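Local atomic coordinates of predicted acetamidase/formamidase (Thermoanaerobacter tengcongensis, PDB entry 3TKK), a protein that probably hydrolyses carbon-nitrogen bonds in linear amides such as formamide or acetamide, and binds zinc and calcium. Residues 29-34 / 80-85; 43-48 / 87-92; 157-162 / 278-283; 217-222 / 245-250; 275-278 / 283-286. One frame throughout, in Å; residues are numbered along the deposited sequence.

Contact 1 of 5, residues 29-34 / 80-85; sequences GDELEV and KIKKIE
Glu-31 overlaps the end of Lys-82 through one oxygen: OE2 of Glu-31 lies 2.6 Å from NZ of Lys-82, a hydrogen bond within a salt bridge. The two chains cross at about a right angle, so the contact is confined to their ends, and CE of Lys-82 is still 3.4 Å from Glu-31 OE2. Together they bury little surface, 76 Å² over both sides. The ammonium reaches OE2 on the anti side of the carboxylate, 22° out of its plane. In Lys-82, CG lies anti to the carbonyl carbon (chi1 -65°) and the chain beyond is extended; this carries NZ across a gap that the backbones keep wide, since the nearest pair of CA atoms, Glu-31 and Lys-80, is 9.1 Å apart. The width has a simple cause. Strands 31-36 and 76-86 are not sheet neighbours; each is antiparallel to strand 203-212, which runs between them. The salt bridge therefore passes over that middle strand, where Glu-208 supplies a second carboxylate to Lys-82 NZ. Lys-82 also belongs to a classic beta bulge, in which it and Lys-83 both face Leu-206. With a carboxylate on each of two strands gripping one ammonium, Lys-82 is likely to stay protonated, and its charge links three adjacent strands on the sheet surface.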
# COMPACT_ATOMS: atom_id res chain seq x y z
N GLY A 29 11.15 -30.17 -6.87
CA GLY A 29 12.32 -30.15 -6.00
C GLY A 29 13.57 -29.70 -6.73
O GLY A 29 14.64 -29.52 -6.11
N ASP A 30 13.49 -29.60 -8.06
CA ASP A 30 14.74 -29.33 -8.86
C ASP A 30 14.97 -27.81 -8.78
O ASP A 30 13.98 -27.02 -8.60
CB ASP A 30 14.53 -29.65 -10.36
CG ASP A 30 14.71 -31.11 -10.68
OD1 ASP A 30 15.24 -31.82 -9.89
OD2 ASP A 30 14.24 -31.54 -11.76
N GLU A 31 16.22 -27.41 -9.00
CA GLU A 31 16.57 -26.02 -8.99
C GLU A 31 16.87 -25.58 -10.43
O GLU A 31 17.35 -26.38 -11.18
CB GLU A 31 17.86 -25.86 -8.18
CG GLU A 31 17.63 -25.65 -6.69
CD GLU A 31 18.90 -25.25 -5.93
OE1 GLU A 31 20.04 -25.58 -6.29
OE2 GLU A 31 18.75 -24.57 -4.94
N LEU A 32 16.68 -24.31 -10.76
CA LEU A 32 17.17 -23.72 -11.98
C LEU A 32 17.83 -22.36 -11.76
O LEU A 32 17.24 -21.57 -11.06
CB LEU A 32 15.98 -23.43 -12.93
CG LEU A 32 15.34 -24.70 -13.47
CD1 LEU A 32 13.94 -25.00 -12.79
CD2 LEU A 32 15.16 -24.54 -14.99
N GLU A 33 18.91 -22.05 -12.49
CA GLU A 33 19.40 -20.68 -12.65
C GLU A 33 18.92 -20.21 -13.97
O GLU A 33 19.27 -20.82 -15.05
CB GLU A 33 20.95 -20.57 -12.69
CG GLU A 33 21.61 -21.28 -11.57
CD GLU A 33 23.16 -20.91 -11.41
OE1 GLU A 33 23.55 -19.76 -11.82
OE2 GLU A 33 23.96 -21.73 -10.85
N VAL A 34 18.08 -19.19 -13.89
CA VAL A 34 17.33 -18.76 -15.02
C VAL A 34 17.87 -17.38 -15.47
O VAL A 34 17.78 -16.42 -14.72
CB VAL A 34 15.88 -18.66 -14.67
CG1 VAL A 34 14.99 -18.22 -15.92
CG2 VAL A 34 15.26 -20.06 -14.21
N LYS A 80 10.49 -21.05 -5.06
CA LYS A 80 11.32 -20.41 -4.05
C LYS A 80 12.37 -19.58 -4.79
O LYS A 80 13.25 -20.18 -5.51
CB LYS A 80 11.97 -21.51 -3.18
CG LYS A 80 12.80 -20.94 -2.05
CD LYS A 80 13.43 -22.07 -1.13
CE LYS A 80 12.41 -22.93 -0.38
NZ LYS A 80 11.65 -23.75 -1.38
N ILE A 81 12.36 -18.24 -4.58
CA ILE A 81 13.37 -17.32 -5.14
C ILE A 81 14.60 -17.29 -4.16
O ILE A 81 14.53 -16.68 -3.08
CB ILE A 81 12.82 -15.93 -5.28
CG1 ILE A 81 11.45 -15.96 -6.06
CG2 ILE A 81 13.89 -15.06 -6.06
CD1 ILE A 81 11.62 -16.74 -7.35
N LYS A 82 15.69 -17.91 -4.56
CA LYS A 82 16.87 -18.00 -3.69
C LYS A 82 17.84 -16.89 -3.95
O LYS A 82 18.34 -16.34 -3.03
CB LYS A 82 17.48 -19.38 -3.90
CG LYS A 82 16.50 -20.50 -3.42
CD LYS A 82 17.31 -21.77 -3.26
CE LYS A 82 16.41 -22.99 -3.13
NZ LYS A 82 17.31 -24.19 -2.81
N LYS A 83 18.14 -16.58 -5.18
CA LYS A 83 19.05 -15.49 -5.47
C LYS A 83 18.66 -14.72 -6.67
O LYS A 83 18.23 -15.32 -7.65
CB LYS A 83 20.42 -16.02 -5.82
CG LYS A 83 21.36 -15.94 -4.70
CD LYS A 83 22.71 -16.02 -5.34
CE LYS A 83 22.88 -17.39 -6.08
NZ LYS A 83 23.86 -18.24 -5.25
N ILE A 84 18.91 -13.43 -6.68
CA ILE A 84 18.69 -12.68 -7.92
C ILE A 84 19.99 -11.91 -8.22
O ILE A 84 20.41 -11.10 -7.38
CB ILE A 84 17.54 -11.68 -7.74
CG1 ILE A 84 16.24 -12.40 -7.46
CG2 ILE A 84 17.24 -10.78 -8.95
CD1 ILE A 84 15.08 -11.36 -7.32
N GLU A 85 20.63 -12.11 -9.37
CA GLU A 85 21.73 -11.21 -9.71
C GLU A 85 21.38 -10.31 -10.83
O GLU A 85 20.60 -10.71 -11.74
CB GLU A 85 23.01 -12.05 -9.96
CG GLU A 85 23.34 -12.85 -8.69
CD GLU A 85 24.21 -14.14 -8.95
OE1 GLU A 85 24.08 -15.15 -8.19
OE2 GLU A 85 25.04 -14.11 -9.91

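Contact 2 of 5, residues 43-48 / 87-92; sequences QIQSNE and AEKGVL
Val-91 and Lys-89, on strand 89-95 of a four-stranded antiparallel sheet, meet Ile-44 and Gln-45 of the irregular loop between strands 31-36 and 62-69. The apolar half of the contact is the approach of two beta-branched side chains: CG2 of Ile-44 lies 4.0 Å from CG1 of Val-91. Chi1 of -57° in Ile-44 puts CG1 beside the backbone N and CG2 opposite it, and both CG2 and the CD1 end of the longer branch come near Val-91 CG1. The other methyl of Val-91, CG2, packs 3.4 Å from the backbone oxygen O of Ile-44. The polar half is looser. Lys-89 bends at chi3 and chi4 and brings NZ to 3.4 Å from CA of Gln-45, while its bond from NZ to the Gln-45 oxygen O is weak, at 3.5 Å. Gln-45 offers mainly its aliphatic CB and CG to the ammonium end. Val-91 is also close to the metal centre: its side chain is about 4 Å from that of Glu-200, a zinc ligand, and about 9 Å from the zinc ion. Strand 108-116, next in the sheet, also touches the loop: Ile-44 packs on Ser-110 and Val-112, and Asn-47 OD1 accepts from Val-112 N, while Leu-92 packs on Ile-269 of the second subunit.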
# COMPACT_ATOMS: atom_id res chain seq x y z
N GLN A 43 17.25 -3.88 -25.71
CA GLN A 43 17.32 -3.03 -26.91
C GLN A 43 17.87 -1.60 -26.65
O GLN A 43 18.23 -0.89 -27.59
CB GLN A 43 15.96 -2.96 -27.62
CG GLN A 43 15.60 -4.26 -28.34
CD GLN A 43 14.24 -4.14 -29.04
OE1 GLN A 43 13.19 -4.33 -28.42
NE2 GLN A 43 14.26 -3.82 -30.33
N ILE A 44 17.88 -1.19 -25.37
CA ILE A 44 18.54 0.06 -24.90
C ILE A 44 19.72 -0.31 -24.02
O ILE A 44 19.58 -0.66 -22.84
CB ILE A 44 17.60 0.98 -24.05
CG1 ILE A 44 16.31 1.38 -24.80
CG2 ILE A 44 18.41 2.21 -23.50
CD1 ILE A 44 15.62 2.60 -24.14
N GLN A 45 20.92 -0.22 -24.60
CA GLN A 45 22.14 -0.55 -23.91
C GLN A 45 22.94 0.70 -23.62
O GLN A 45 23.89 0.69 -22.83
CB GLN A 45 22.97 -1.50 -24.79
CG GLN A 45 22.36 -2.88 -24.86
CD GLN A 45 22.72 -3.51 -26.13
OE1 GLN A 45 21.88 -4.07 -26.82
NE2 GLN A 45 23.99 -3.39 -26.50
N SER A 46 22.57 1.79 -24.29
CA SER A 46 23.31 3.02 -24.16
C SER A 46 22.34 4.17 -24.43
O SER A 46 21.26 3.97 -24.98
CB SER A 46 24.49 3.05 -25.14
OG SER A 46 24.93 4.38 -25.34
N ASN A 47 22.73 5.38 -24.00
CA ASN A 47 21.99 6.56 -24.39
C ASN A 47 22.35 7.05 -25.77
O ASN A 47 22.60 6.27 -26.70
CB ASN A 47 22.24 7.69 -23.38
CG ASN A 47 21.45 7.52 -22.06
OD1 ASN A 47 22.03 7.21 -21.01
ND2 ASN A 47 20.12 7.74 -22.11
N GLU A 48 22.42 8.38 -25.86
CA GLU A 48 22.57 9.00 -27.15
C GLU A 48 21.47 8.36 -28.02
O GLU A 48 20.27 8.56 -27.76
CB GLU A 48 23.98 8.73 -27.71
CG GLU A 48 24.40 9.61 -28.92
CD GLU A 48 25.15 8.81 -30.01
OE1 GLU A 48 25.17 7.56 -29.90
OE2 GLU A 48 25.70 9.41 -30.96
N ALA A 87 22.41 -7.28 -13.83
CA ALA A 87 23.50 -6.71 -14.62
C ALA A 87 24.01 -5.38 -14.05
O ALA A 87 23.34 -4.75 -13.20
CB ALA A 87 23.18 -6.61 -16.02
N GLU A 88 25.21 -4.97 -14.49
CA GLU A 88 25.85 -3.72 -13.98
C GLU A 88 25.34 -2.44 -14.62
O GLU A 88 25.81 -1.34 -14.31
CB GLU A 88 27.40 -3.83 -14.08
CG GLU A 88 27.74 -4.20 -15.39
CD GLU A 88 29.24 -4.36 -15.62
OE1 GLU A 88 29.95 -3.31 -15.67
OE2 GLU A 88 29.67 -5.53 -15.75
N LYS A 89 24.39 -2.55 -15.52
CA LYS A 89 23.68 -1.34 -15.92
C LYS A 89 22.18 -1.59 -16.02
O LYS A 89 21.78 -2.74 -16.05
CB LYS A 89 24.17 -0.80 -17.23
CG LYS A 89 23.54 -1.42 -18.42
CD LYS A 89 24.57 -1.23 -19.57
CE LYS A 89 24.47 -2.41 -20.55
NZ LYS A 89 23.17 -2.34 -21.25
N GLY A 90 21.36 -0.53 -15.95
CA GLY A 90 19.89 -0.71 -16.13
C GLY A 90 19.29 0.49 -16.82
O GLY A 90 19.98 1.45 -17.09
N VAL A 91 18.00 0.46 -17.08
CA VAL A 91 17.43 1.56 -17.83
C VAL A 91 16.21 2.03 -17.09
O VAL A 91 15.46 1.18 -16.57
CB VAL A 91 16.97 1.01 -19.17
CG1 VAL A 91 16.38 2.13 -20.04
CG2 VAL A 91 18.25 0.33 -19.91
N LEU A 92 15.99 3.36 -17.08
CA LEU A 92 14.83 3.98 -16.52
C LEU A 92 14.13 4.55 -17.75
O LEU A 92 14.83 5.15 -18.64
CB LEU A 92 15.24 5.16 -15.61
CG LEU A 92 15.85 4.53 -14.38
CD1 LEU A 92 16.67 5.49 -13.64
CD2 LEU A 92 14.62 4.06 -13.56

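Contact 3 of 5, residues 157-162 / 278-283; sequences NMDTTL and VVDPLK. With CA (calcium ion), chain G.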
# COMPACT_ATOMS: atom_id res chain seq x y z
N ASN A 157 2.79 -10.06 -15.37
CA ASN A 157 3.50 -8.77 -15.08
C ASN A 157 2.83 -8.13 -13.86
O ASN A 157 2.10 -7.12 -13.94
CB ASN A 157 3.31 -7.83 -16.26
CG ASN A 157 4.19 -6.58 -16.18
OD1 ASN A 157 5.16 -6.50 -15.46
ND2 ASN A 157 3.81 -5.57 -16.96
N MET A 158 3.11 -8.70 -12.75
CA MET A 158 2.55 -8.27 -11.49
C MET A 158 3.36 -7.15 -10.77
O MET A 158 2.84 -6.60 -9.82
CB MET A 158 2.47 -9.47 -10.54
CG MET A 158 1.71 -10.65 -11.00
SD MET A 158 1.57 -11.96 -9.76
CE MET A 158 3.16 -12.72 -10.08
N ASP A 159 4.65 -6.93 -11.16
CA ASP A 159 5.53 -5.84 -10.65
C ASP A 159 5.29 -5.67 -9.18
O ASP A 159 5.00 -4.56 -8.64
CB ASP A 159 5.38 -4.51 -11.37
CG ASP A 159 5.97 -4.53 -12.82
OD1 ASP A 159 6.83 -5.35 -13.22
OD2 ASP A 159 5.36 -3.86 -13.68
N THR A 160 5.54 -6.79 -8.48
CA THR A 160 5.41 -6.84 -7.04
C THR A 160 6.74 -6.88 -6.28
O THR A 160 7.52 -7.83 -6.46
CB THR A 160 4.46 -8.06 -6.69
OG1 THR A 160 3.11 -7.77 -7.21
CG2 THR A 160 4.45 -8.24 -5.17
N THR A 161 7.02 -5.89 -5.37
CA THR A 161 8.32 -5.68 -4.85
C THR A 161 8.61 -6.83 -3.91
O THR A 161 9.76 -7.16 -3.71
CB THR A 161 8.33 -4.35 -3.91
OG1 THR A 161 7.10 -4.38 -3.13
CG2 THR A 161 8.33 -2.99 -4.92
N LEU A 162 7.58 -7.50 -3.38
CA LEU A 162 7.84 -8.63 -2.49
C LEU A 162 8.62 -9.84 -3.21
O LEU A 162 9.00 -10.76 -2.53
CB LEU A 162 6.48 -9.16 -1.91
CG LEU A 162 5.60 -8.13 -1.09
CD1 LEU A 162 4.35 -8.90 -0.50
CD2 LEU A 162 6.56 -7.45 -0.07
N VAL A 278 0.32 0.52 -10.57
CA VAL A 278 -0.90 1.14 -11.17
C VAL A 278 -0.71 1.57 -12.57
O VAL A 278 -1.49 2.32 -13.08
CB VAL A 278 -1.29 2.39 -10.35
CG1 VAL A 278 -1.54 1.94 -8.89
CG2 VAL A 278 -0.06 3.41 -10.28
N VAL A 279 0.24 1.00 -13.29
CA VAL A 279 0.49 1.67 -14.54
C VAL A 279 0.34 0.58 -15.68
O VAL A 279 0.54 0.90 -16.82
CB VAL A 279 2.03 2.17 -14.54
CG1 VAL A 279 2.32 3.26 -13.43
CG2 VAL A 279 3.00 1.08 -14.41
N ASP A 280 0.19 -0.73 -15.34
CA ASP A 280 0.19 -1.75 -16.39
C ASP A 280 -1.26 -1.85 -16.91
O ASP A 280 -2.19 -1.10 -16.47
CB ASP A 280 0.76 -3.15 -15.92
CG ASP A 280 2.27 -3.08 -15.41
OD1 ASP A 280 3.02 -2.30 -16.01
OD2 ASP A 280 2.71 -3.82 -14.46
N PRO A 281 -1.48 -2.71 -17.92
CA PRO A 281 -2.82 -2.70 -18.52
C PRO A 281 -3.90 -3.06 -17.45
O PRO A 281 -5.01 -2.65 -17.51
CB PRO A 281 -2.73 -3.83 -19.57
CG PRO A 281 -1.21 -3.84 -20.02
CD PRO A 281 -0.50 -3.57 -18.63
N LEU A 282 -3.54 -3.84 -16.45
CA LEU A 282 -4.36 -3.98 -15.28
C LEU A 282 -3.48 -3.54 -14.14
O LEU A 282 -2.18 -3.66 -14.25
CB LEU A 282 -4.70 -5.45 -15.15
CG LEU A 282 -5.43 -6.24 -16.23
CD1 LEU A 282 -5.77 -7.77 -15.79
CD2 LEU A 282 -6.76 -5.52 -16.76
N LYS A 283 -4.09 -3.09 -13.02
CA LYS A 283 -3.33 -2.71 -11.71
C LYS A 283 -3.32 -3.92 -10.84
O LYS A 283 -4.16 -4.80 -11.01
CB LYS A 283 -4.13 -1.58 -11.00
CG LYS A 283 -4.60 -0.51 -12.18
CD LYS A 283 -4.98 0.73 -11.48
CE LYS A 283 -5.22 2.00 -12.41
NZ LYS A 283 -5.04 1.50 -13.73
CA CA G . 6.81 -4.91 -15.51
O HOH W 1 5.42 -3.28 -16.72
O HOH W 2 8.21 -2.84 -15.53
O HOH W 3 7.13 -5.03 -17.98
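Asn-157 and Asp-159 contact Asp-280 beside a calcium ion, and metal bonds dominate the site. Asn-157 gives the calcium its amide oxygen OD1 at 2.3 Å. Asp-159 binds it with both oxygens, OD1 at 2.3 Å and OD2 at 2.6 Å from the ion, so its carboxylate is held as a chelate. Three waters and Asp-184 complete the coordination. Because Asp-184 is also a zinc ligand, it joins the calcium to the neighbouring zinc ion, which lies about 4 Å from the side chain of Asp-159: a two-metal centre with a shared carboxylate. Hydrogen bonding then brings in the second shell. One calcium-bound water accepts from ND2 of Asn-157 at 2.8 Å and donates to OD1 of Asp-280 at 2.7 Å, and this places Asp-280, in the turn between strands 272-277 and 283-290, behind the metal ligands. Gly-149 O takes another bond from the same ND2, which fixes the amide's rotation. Direct approaches are close but differently oriented. Asn-157 ND2 is 3.2 Å from OD2 of Asp-280 at an angle too poor for a hydrogen bond, the amide and carboxylate planes lying 29° apart. Asp-159 OD2 comes to 2.8 Å from Asp-280 OD2, with the two carboxylates turned 61° against each other.

Contact 4 of 5, residues 217-222 / 245-250; sequences LKNPVV and VHDMAE
Asn-219 and Asp-247 meet with their side chains crossing at about a right angle, the amide of one set against the carboxylate of the other. The two flat groups are turned well apart, so they neither stack nor share a plane. ND2 of Asn-219 donates to OD2 of Asp-247 at 2.7 Å, with a fairly straight N-H...O angle of 151°. The hydrogen bond reaches OD2 on its syn side, somewhat out of the carboxylate plane. In Asn-219, chi1 of -82° swings the amide toward the helix and chi2 of -64° turns its ND2 end to Asp-247, while OD1 bonds to Ser-153 OG; with both ends of the amide engaged, its rotation is fixed. CB of Asn-219 adds a close packing contact, 3.4 Å from OD2 of Asp-247. The other oxygen of the aspartate, OD1, lies 3.9 Å from CB of Lys-218. That lysine then bends off, leaving its NZ 6.1 Å from Asp-247 OD1, where any attraction is probably weak. An alanine at Asp-247 would remove the acceptor and is likely to leave Asn-219 ND2 without this mate on the helix. Asp-247 thus ties helix 237-255 to the loop ahead of strand 221-223. The same helix lays Met-248 on Thr-230, Phe-287 and Leu-289 of neighbouring strands: a helix covering one face of a sheet, as expected of a layered alpha/beta structure.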
# COMPACT_ATOMS: atom_id res chain seq x y z
N LEU A 217 -5.80 -22.52 -4.93
CA LEU A 217 -5.66 -21.04 -4.96
C LEU A 217 -6.45 -20.51 -6.18
O LEU A 217 -6.57 -21.23 -7.22
CB LEU A 217 -4.19 -20.61 -5.08
CG LEU A 217 -3.31 -20.95 -3.87
CD1 LEU A 217 -1.90 -20.45 -3.97
CD2 LEU A 217 -3.99 -20.27 -2.68
N LYS A 218 -6.88 -19.25 -6.12
CA LYS A 218 -7.52 -18.67 -7.30
C LYS A 218 -6.60 -17.66 -7.98
O LYS A 218 -6.88 -17.20 -9.09
CB LYS A 218 -8.83 -17.94 -6.93
CG LYS A 218 -9.88 -18.88 -6.47
CD LYS A 218 -10.24 -19.74 -7.58
CE LYS A 218 -11.43 -20.66 -7.27
NZ LYS A 218 -12.52 -19.93 -6.57
N ASN A 219 -5.55 -17.26 -7.28
CA ASN A 219 -4.64 -16.17 -7.68
C ASN A 219 -3.34 -16.38 -6.94
O ASN A 219 -3.35 -17.18 -6.05
CB ASN A 219 -5.19 -14.84 -7.25
CG ASN A 219 -6.19 -14.32 -8.19
OD1 ASN A 219 -5.85 -14.05 -9.29
ND2 ASN A 219 -7.38 -14.11 -7.76
N PRO A 220 -2.27 -15.62 -7.25
CA PRO A 220 -1.00 -16.02 -6.68
C PRO A 220 -0.93 -15.51 -5.30
O PRO A 220 -1.72 -14.59 -4.89
CB PRO A 220 0.04 -15.22 -7.51
CG PRO A 220 -0.73 -15.09 -8.83
CD PRO A 220 -2.07 -14.69 -8.37
N VAL A 221 0.02 -16.06 -4.61
CA VAL A 221 0.29 -15.65 -3.23
C VAL A 221 1.82 -15.55 -3.03
O VAL A 221 2.56 -16.30 -3.66
CB VAL A 221 -0.21 -16.75 -2.24
CG1 VAL A 221 0.40 -16.48 -0.74
CG2 VAL A 221 -1.73 -16.82 -2.23
N VAL A 222 2.30 -14.56 -2.29
CA VAL A 222 3.77 -14.46 -2.05
C VAL A 222 3.98 -14.56 -0.62
O VAL A 222 3.22 -13.96 0.23
CB VAL A 222 4.49 -13.19 -2.68
CG1 VAL A 222 3.74 -11.96 -2.34
CG2 VAL A 222 6.01 -13.12 -2.07
N VAL A 245 -8.44 -9.37 -1.02
CA VAL A 245 -9.03 -9.59 0.31
C VAL A 245 -9.92 -10.80 0.34
O VAL A 245 -9.82 -11.61 1.24
CB VAL A 245 -9.83 -8.30 0.74
CG1 VAL A 245 -10.58 -8.39 2.09
CG2 VAL A 245 -8.86 -7.20 0.84
N HIS A 246 -10.82 -10.94 -0.66
CA HIS A 246 -11.66 -12.10 -0.71
C HIS A 246 -10.88 -13.41 -0.80
O HIS A 246 -11.34 -14.41 -0.20
CB HIS A 246 -12.73 -12.03 -1.87
CG HIS A 246 -13.82 -11.04 -1.61
ND1 HIS A 246 -15.04 -11.41 -1.09
CD2 HIS A 246 -13.91 -9.72 -1.89
CE1 HIS A 246 -15.79 -10.34 -0.94
NE2 HIS A 246 -15.15 -9.32 -1.47
N ASP A 247 -9.73 -13.43 -1.51
CA ASP A 247 -9.03 -14.66 -1.74
C ASP A 247 -8.39 -15.00 -0.38
O ASP A 247 -8.38 -16.17 -0.03
CB ASP A 247 -7.91 -14.59 -2.85
CG ASP A 247 -8.49 -14.48 -4.29
OD1 ASP A 247 -9.67 -14.91 -4.60
OD2 ASP A 247 -7.75 -13.95 -5.12
N MET A 248 -7.82 -14.01 0.34
CA MET A 248 -7.37 -14.25 1.68
C MET A 248 -8.48 -14.68 2.65
O MET A 248 -8.17 -15.51 3.57
CB MET A 248 -6.60 -13.07 2.30
CG MET A 248 -5.84 -13.49 3.56
SD MET A 248 -4.30 -14.37 3.33
CE MET A 248 -3.11 -12.98 3.12
N ALA A 249 -9.70 -14.12 2.52
CA ALA A 249 -10.81 -14.48 3.41
C ALA A 249 -11.22 -15.97 3.16
O ALA A 249 -11.57 -16.76 4.08
CB ALA A 249 -12.03 -13.55 3.21
N GLU A 250 -11.26 -16.36 1.90
CA GLU A 250 -11.51 -17.76 1.58
C GLU A 250 -10.40 -18.72 2.14
O GLU A 250 -10.73 -19.81 2.63
CB GLU A 250 -11.77 -17.90 0.06
CG GLU A 250 -12.00 -19.30 -0.43
CD GLU A 250 -13.43 -19.78 -0.22
OE1 GLU A 250 -14.27 -19.02 0.37
OE2 GLU A 250 -13.74 -20.95 -0.67

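Contact 5 of 5, residues 275-278 / 283-286; sequences ISQV and KTAR
Gln-277 sends its side chain back over Thr-284, its hydrogen-bonded partner in the antiparallel hairpin of strands 272-277 and 283-290. From CB the chain turns to CG, which lies between the backbone N and the carbonyl carbon (chi1 52°), and CG comes to 4.1 Å from CB of Thr-284. A second bend at chi2 folds the amide over the strand, with CD 3.8 Å from N of Thr-284. At the tip, NE2 donates to Thr-284 OG1 at 3.1 Å and probably to Leu-282 O, while OE1 accepts from the backbone N atoms of Val-279 and Asp-280. Thr-284 OG1 is also hydrogen-bonded to Ser-233 OG. The amide thus stitches the turn to the strand that follows it. A lysine in its place has no acceptor for those two N-H groups, and the turn would probably be freer to shift. The backbones form a classic beta bulge: Thr-284 O accepts from Ser-276 N at 2.8 Å and Gln-277 N at 3.1 Å, while Thr-284 N donates to Gln-277 O at 2.9 Å. Beyond the bulge, Arg-286 NH1 donates in its guanidinium plane to Ser-276 OG at 3.1 Å, a hydroxyl that is also hydrogen-bonded to Thr-160 OG1; the arginine's NH2 forms a salt bridge with Asp-191. Gln-277 and Thr-284 face Pro-151 of strand 151-152. Ile-275 and Ala-285 point to the other face, against Leu-237 and Val-241 of helix 237-255, and Ile-275 also packs on Ile-275 of the second subunit.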
# COMPACT_ATOMS: atom_id res chain seq x y z
N ILE A 275 -0.31 -1.80 -2.60
CA ILE A 275 -0.32 -1.61 -4.00
C ILE A 275 0.98 -2.15 -4.62
O ILE A 275 2.15 -1.90 -4.09
CB ILE A 275 -0.44 -0.08 -4.32
CG1 ILE A 275 -1.88 0.44 -4.00
CG2 ILE A 275 -0.25 0.22 -5.83
CD1 ILE A 275 -1.88 2.00 -3.91
N SER A 276 0.80 -2.88 -5.73
CA SER A 276 1.98 -3.34 -6.52
C SER A 276 2.27 -2.45 -7.64
O SER A 276 3.34 -1.93 -7.62
CB SER A 276 1.93 -4.79 -6.94
OG SER A 276 1.97 -5.73 -5.78
N GLN A 277 1.24 -2.21 -8.58
CA GLN A 277 1.54 -1.31 -9.65
C GLN A 277 0.26 -0.77 -10.14
O GLN A 277 -0.80 -1.49 -10.12
CB GLN A 277 2.31 -1.96 -10.87
CG GLN A 277 1.73 -3.22 -11.48
CD GLN A 277 0.57 -2.90 -12.40
OE1 GLN A 277 0.56 -1.78 -12.98
NE2 GLN A 277 -0.21 -3.94 -12.77
N VAL A 278 0.32 0.52 -10.57
CA VAL A 278 -0.90 1.14 -11.17
C VAL A 278 -0.71 1.57 -12.57
O VAL A 278 -1.49 2.32 -13.08
CB VAL A 278 -1.29 2.39 -10.35
CG1 VAL A 278 -1.54 1.94 -8.89
CG2 VAL A 278 -0.06 3.41 -10.28
N LYS A 283 -4.09 -3.09 -13.02
CA LYS A 283 -3.33 -2.71 -11.71
C LYS A 283 -3.32 -3.92 -10.84
O LYS A 283 -4.16 -4.80 -11.01
CB LYS A 283 -4.13 -1.58 -11.00
CG LYS A 283 -4.60 -0.51 -12.18
CD LYS A 283 -4.98 0.73 -11.48
CE LYS A 283 -5.22 2.00 -12.41
NZ LYS A 283 -5.04 1.50 -13.73
N THR A 284 -2.26 -4.02 -10.06
CA THR A 284 -2.07 -5.15 -9.26
C THR A 284 -1.99 -4.60 -7.79
O THR A 284 -1.28 -3.62 -7.45
CB THR A 284 -0.78 -5.83 -9.62
OG1 THR A 284 -0.84 -6.32 -10.96
CG2 THR A 284 -0.54 -7.00 -8.69
N ALA A 285 -2.69 -5.30 -6.89
CA ALA A 285 -2.70 -5.00 -5.51
C ALA A 285 -2.48 -6.23 -4.74
O ALA A 285 -2.48 -7.34 -5.30
CB ALA A 285 -4.14 -4.42 -5.08
N ARG A 286 -2.34 -6.04 -3.45
CA ARG A 286 -2.16 -7.17 -2.63
C ARG A 286 -2.78 -7.06 -1.28
O ARG A 286 -3.09 -5.95 -0.85
CB ARG A 286 -0.71 -7.52 -2.56
CG ARG A 286 0.19 -6.57 -1.94
CD ARG A 286 1.66 -6.86 -2.32
NE ARG A 286 2.45 -5.95 -1.47
CZ ARG A 286 3.11 -4.86 -1.90
NH1 ARG A 286 3.33 -4.67 -3.18
NH2 ARG A 286 3.79 -4.11 -1.00

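Overall arrangement
Contacts 3 and 5 form one unit, their centres 5 Å apart: they share Val-278 and Lys-283, so the hairpin of contact 5 carries the turn that faces the calcium ion in contact 3, and Thr-160 OG1 pairs with Ser-276 OG between them. Contact 4, 17 Å from contact 3 between centres, touches it through Leu-162 on Val-222 and Met-158 on Pro-220. Contact 1 reaches the same large sheet as contacts 4 and 5, but lies across the chain's centre from contact 5, their centres about 25 Å apart. The centre of contact 2 stands about 22 Å from that of contact 3, yet contact 2 approaches the zinc side of the metal centre through Val-91.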